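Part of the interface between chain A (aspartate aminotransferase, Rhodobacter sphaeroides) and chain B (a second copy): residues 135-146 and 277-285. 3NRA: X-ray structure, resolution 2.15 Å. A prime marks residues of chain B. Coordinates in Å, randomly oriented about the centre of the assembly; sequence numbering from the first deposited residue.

Chain A, residues 135-146: DYFANRKLVEFF
Chain B (277-285) KLQAIVSLR

Helix 138-145 of chain A packs against helix 277-282 of chain B, which begins earlier in its chain. Their axes approach to 10.4 Å, and their N-to-C directions differ by 112°. No hydrogen bond crosses between the stretches; the contact is largely apolar and buries 379 Å², both sides summed.

Leu278′ (chi1 t, chi2 p) meets Phe145 (chi1 t, chi2 71°). Leu278′ CD1 lies over one face of the Phe145 ring, 4.0 Å from its centroid, a CH-pi contact. Leu278′ CD2 is 3.8 Å from Phe145 CZ. Phe145 CA and Leu278′ CA are 8.8 Å apart.

Ala280′ points toward chain A. Ala280′ O lies at the ring edge of Phe137, 4.0 Å from Phe137 CZ.

Ile281′ (chi1 p, chi2 t) is the knob. It also points toward chain A and fills a hole formed by Ala138, Lys141, Leu142 and Phe145. The backbones come close here: Ala138 CA is 5.9 Å from Ile281′ CA. Ile281′ CG2 is 4.1 Å from Ala138 CB and 4.0 Å from Phe137 CE2 (Phe137 chi1 p, chi2 -78°). Ile281′ CD1 is 3.9 Å from Leu142 CD2 (Leu142 chi1 m, chi2 t).

Ser283′ leaves helical phi/psi. Leu284′ follows at phi/psi 68/-65 with rotamer m, t. Leu284′ CD2 lies 4.2 Å from Phe137 CZ, at the ring edge, and 4.2 Å from Tyr136 OH.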

# COMPACT_ATOMS: atom_id res chain seq x y z
N ASP A 135 1.99 18.51 -13.84
CA ASP A 135 2.55 17.19 -13.62
C ASP A 135 1.51 16.31 -12.92
O ASP A 135 0.41 16.78 -12.61
CB ASP A 135 3.87 17.26 -12.82
CG ASP A 135 4.88 16.15 -13.20
OD1 ASP A 135 4.46 15.01 -13.57
OD2 ASP A 135 6.08 16.43 -13.18
N TYR A 136 1.86 15.05 -12.74
CA TYR A 136 1.01 14.02 -12.12
C TYR A 136 0.27 14.49 -10.87
O TYR A 136 0.81 15.24 -10.05
CB TYR A 136 1.91 12.81 -11.77
CG TYR A 136 1.19 11.58 -11.27
CD1 TYR A 136 0.49 10.78 -12.14
CD2 TYR A 136 1.33 11.17 -9.96
CE1 TYR A 136 -0.15 9.62 -11.71
CE2 TYR A 136 0.71 10.00 -9.50
CZ TYR A 136 -0.03 9.23 -10.39
OH TYR A 136 -0.65 8.06 -9.97
N PHE A 137 -0.95 13.99 -10.69
CA PHE A 137 -1.93 14.58 -9.73
C PHE A 137 -1.45 14.50 -8.30
O PHE A 137 -1.74 15.37 -7.51
CB PHE A 137 -3.33 13.91 -9.88
CG PHE A 137 -3.51 12.64 -9.05
CD1 PHE A 137 -2.97 11.43 -9.48
CD2 PHE A 137 -4.15 12.69 -7.81
CE1 PHE A 137 -3.10 10.27 -8.71
CE2 PHE A 137 -4.28 11.53 -7.02
CZ PHE A 137 -3.78 10.32 -7.49
N ALA A 138 -0.70 13.44 -7.98
CA ALA A 138 -0.26 13.16 -6.63
C ALA A 138 0.88 14.06 -6.14
O ALA A 138 1.11 14.16 -4.94
CB ALA A 138 0.17 11.65 -6.48
N ASN A 139 1.62 14.67 -7.07
CA ASN A 139 2.89 15.30 -6.72
C ASN A 139 2.73 16.44 -5.73
O ASN A 139 3.39 16.45 -4.70
CB ASN A 139 3.66 15.74 -7.97
CG ASN A 139 4.11 14.54 -8.84
OD1 ASN A 139 3.71 13.38 -8.60
ND2 ASN A 139 4.92 14.82 -9.86
N ARG A 140 1.81 17.36 -6.02
CA ARG A 140 1.56 18.47 -5.13
C ARG A 140 0.97 17.97 -3.82
O ARG A 140 1.36 18.43 -2.74
CB ARG A 140 0.60 19.49 -5.77
CG ARG A 140 0.21 20.64 -4.80
CD ARG A 140 -0.84 21.62 -5.35
NE ARG A 140 -0.80 22.87 -4.56
CZ ARG A 140 -1.33 24.05 -4.92
NH1 ARG A 140 -2.01 24.20 -6.06
NH2 ARG A 140 -1.16 25.11 -4.12
N LYS A 141 -0.00 17.05 -3.93
CA LYS A 141 -0.69 16.51 -2.75
C LYS A 141 0.24 15.80 -1.78
O LYS A 141 0.08 15.95 -0.58
CB LYS A 141 -1.81 15.57 -3.15
CG LYS A 141 -3.00 16.26 -3.71
CD LYS A 141 -3.93 15.29 -4.38
CE LYS A 141 -5.31 15.99 -4.68
NZ LYS A 141 -6.36 15.01 -5.14
N LEU A 142 1.21 15.03 -2.29
CA LEU A 142 2.17 14.35 -1.43
C LEU A 142 3.06 15.35 -0.67
O LEU A 142 3.21 15.24 0.53
CB LEU A 142 3.04 13.37 -2.21
CG LEU A 142 2.33 12.12 -2.68
CD1 LEU A 142 3.09 11.43 -3.83
CD2 LEU A 142 2.14 11.20 -1.53
N VAL A 143 3.64 16.30 -1.39
CA VAL A 143 4.46 17.34 -0.77
C VAL A 143 3.68 18.01 0.34
O VAL A 143 4.14 18.11 1.46
CB VAL A 143 4.95 18.40 -1.78
CG1 VAL A 143 5.62 19.62 -1.05
CG2 VAL A 143 5.91 17.78 -2.75
N GLU A 144 2.45 18.39 0.04
CA GLU A 144 1.62 19.04 1.03
C GLU A 144 1.17 18.10 2.18
O GLU A 144 1.12 18.53 3.32
CB GLU A 144 0.42 19.74 0.34
CG GLU A 144 0.93 20.93 -0.49
CD GLU A 144 -0.14 21.65 -1.32
OE1 GLU A 144 -1.20 21.03 -1.67
OE2 GLU A 144 0.15 22.82 -1.70
N PHE A 145 0.97 16.81 1.89
CA PHE A 145 0.61 15.89 2.95
C PHE A 145 1.74 15.78 3.99
O PHE A 145 1.47 15.72 5.20
CB PHE A 145 0.28 14.51 2.42
CG PHE A 145 -0.11 13.54 3.49
CD1 PHE A 145 -1.31 13.67 4.14
CD2 PHE A 145 0.75 12.52 3.88
CE1 PHE A 145 -1.67 12.79 5.12
CE2 PHE A 145 0.40 11.66 4.86
CZ PHE A 145 -0.82 11.79 5.49
N PHE A 146 2.99 15.80 3.53
CA PHE A 146 4.17 15.80 4.43
C PHE A 146 4.60 17.19 4.90
O PHE A 146 5.65 17.33 5.50
CB PHE A 146 5.32 15.04 3.77
CG PHE A 146 5.04 13.59 3.63
CD1 PHE A 146 5.05 12.78 4.75
CD2 PHE A 146 4.62 13.06 2.42
CE1 PHE A 146 4.72 11.42 4.64
CE2 PHE A 146 4.28 11.72 2.32
CZ PHE A 146 4.34 10.91 3.42
N LYS B 277 -9.27 9.48 0.81
CA LYS B 277 -8.53 10.54 0.14
C LYS B 277 -7.03 10.24 0.21
O LYS B 277 -6.33 10.34 -0.80
CB LYS B 277 -8.84 11.90 0.78
CG LYS B 277 -10.19 12.48 0.38
CD LYS B 277 -10.75 13.40 1.49
CE LYS B 277 -11.77 14.44 0.97
NZ LYS B 277 -11.18 15.84 0.96
N LEU B 278 -6.57 9.77 1.37
CA LEU B 278 -5.19 9.41 1.51
C LEU B 278 -4.80 8.17 0.68
O LEU B 278 -3.74 8.15 0.06
CB LEU B 278 -4.83 9.22 2.97
CG LEU B 278 -3.39 8.81 3.29
CD1 LEU B 278 -2.39 9.71 2.61
CD2 LEU B 278 -3.19 8.84 4.79
N GLN B 279 -5.66 7.15 0.64
CA GLN B 279 -5.35 5.91 -0.12
C GLN B 279 -5.03 6.22 -1.60
O GLN B 279 -4.16 5.57 -2.20
CB GLN B 279 -6.51 4.90 -0.06
CG GLN B 279 -6.28 3.65 -0.92
CD GLN B 279 -6.85 2.38 -0.31
OE1 GLN B 279 -6.20 1.73 0.51
NE2 GLN B 279 -8.07 2.01 -0.72
N ALA B 280 -5.73 7.19 -2.17
CA ALA B 280 -5.48 7.61 -3.50
C ALA B 280 -3.99 7.89 -3.74
O ALA B 280 -3.45 7.44 -4.75
CB ALA B 280 -6.36 8.88 -3.87
N ILE B 281 -3.32 8.54 -2.79
CA ILE B 281 -1.91 8.90 -2.97
C ILE B 281 -0.91 7.94 -2.31
O ILE B 281 0.28 7.99 -2.60
CB ILE B 281 -1.60 10.40 -2.59
CG1 ILE B 281 -1.77 10.65 -1.09
CG2 ILE B 281 -2.49 11.37 -3.42
CD1 ILE B 281 -1.58 12.10 -0.71
N VAL B 282 -1.41 7.01 -1.48
CA VAL B 282 -0.57 5.98 -0.88
C VAL B 282 -0.33 4.83 -1.85
O VAL B 282 0.82 4.35 -1.98
CB VAL B 282 -1.18 5.44 0.47
CG1 VAL B 282 -0.42 4.19 0.96
CG2 VAL B 282 -1.14 6.53 1.53
N SER B 283 -1.41 4.32 -2.47
CA SER B 283 -1.27 3.22 -3.45
C SER B 283 -2.43 3.10 -4.48
O SER B 283 -2.53 2.06 -5.16
CB SER B 283 -1.11 1.89 -2.71
OG SER B 283 -2.26 1.59 -1.92
N LEU B 284 -3.24 4.17 -4.62
CA LEU B 284 -4.49 4.18 -5.44
C LEU B 284 -5.62 3.31 -4.88
O LEU B 284 -6.67 3.82 -4.54
CB LEU B 284 -4.24 3.84 -6.92
CG LEU B 284 -3.26 4.68 -7.73
CD1 LEU B 284 -3.11 4.11 -9.13
CD2 LEU B 284 -3.69 6.15 -7.79
N ARG B 285 -5.42 2.00 -4.84
CA ARG B 285 -6.45 1.09 -4.44
C ARG B 285 -5.83 -0.18 -3.95
O ARG B 285 -4.66 -0.43 -4.19
CB ARG B 285 -7.37 0.81 -5.63
CG ARG B 285 -6.66 0.22 -6.89
CD ARG B 285 -7.62 0.00 -8.03
NE ARG B 285 -8.16 1.28 -8.41
CZ ARG B 285 -7.55 2.18 -9.20
NH1 ARG B 285 -6.40 1.90 -9.84
NH2 ARG B 285 -8.11 3.36 -9.37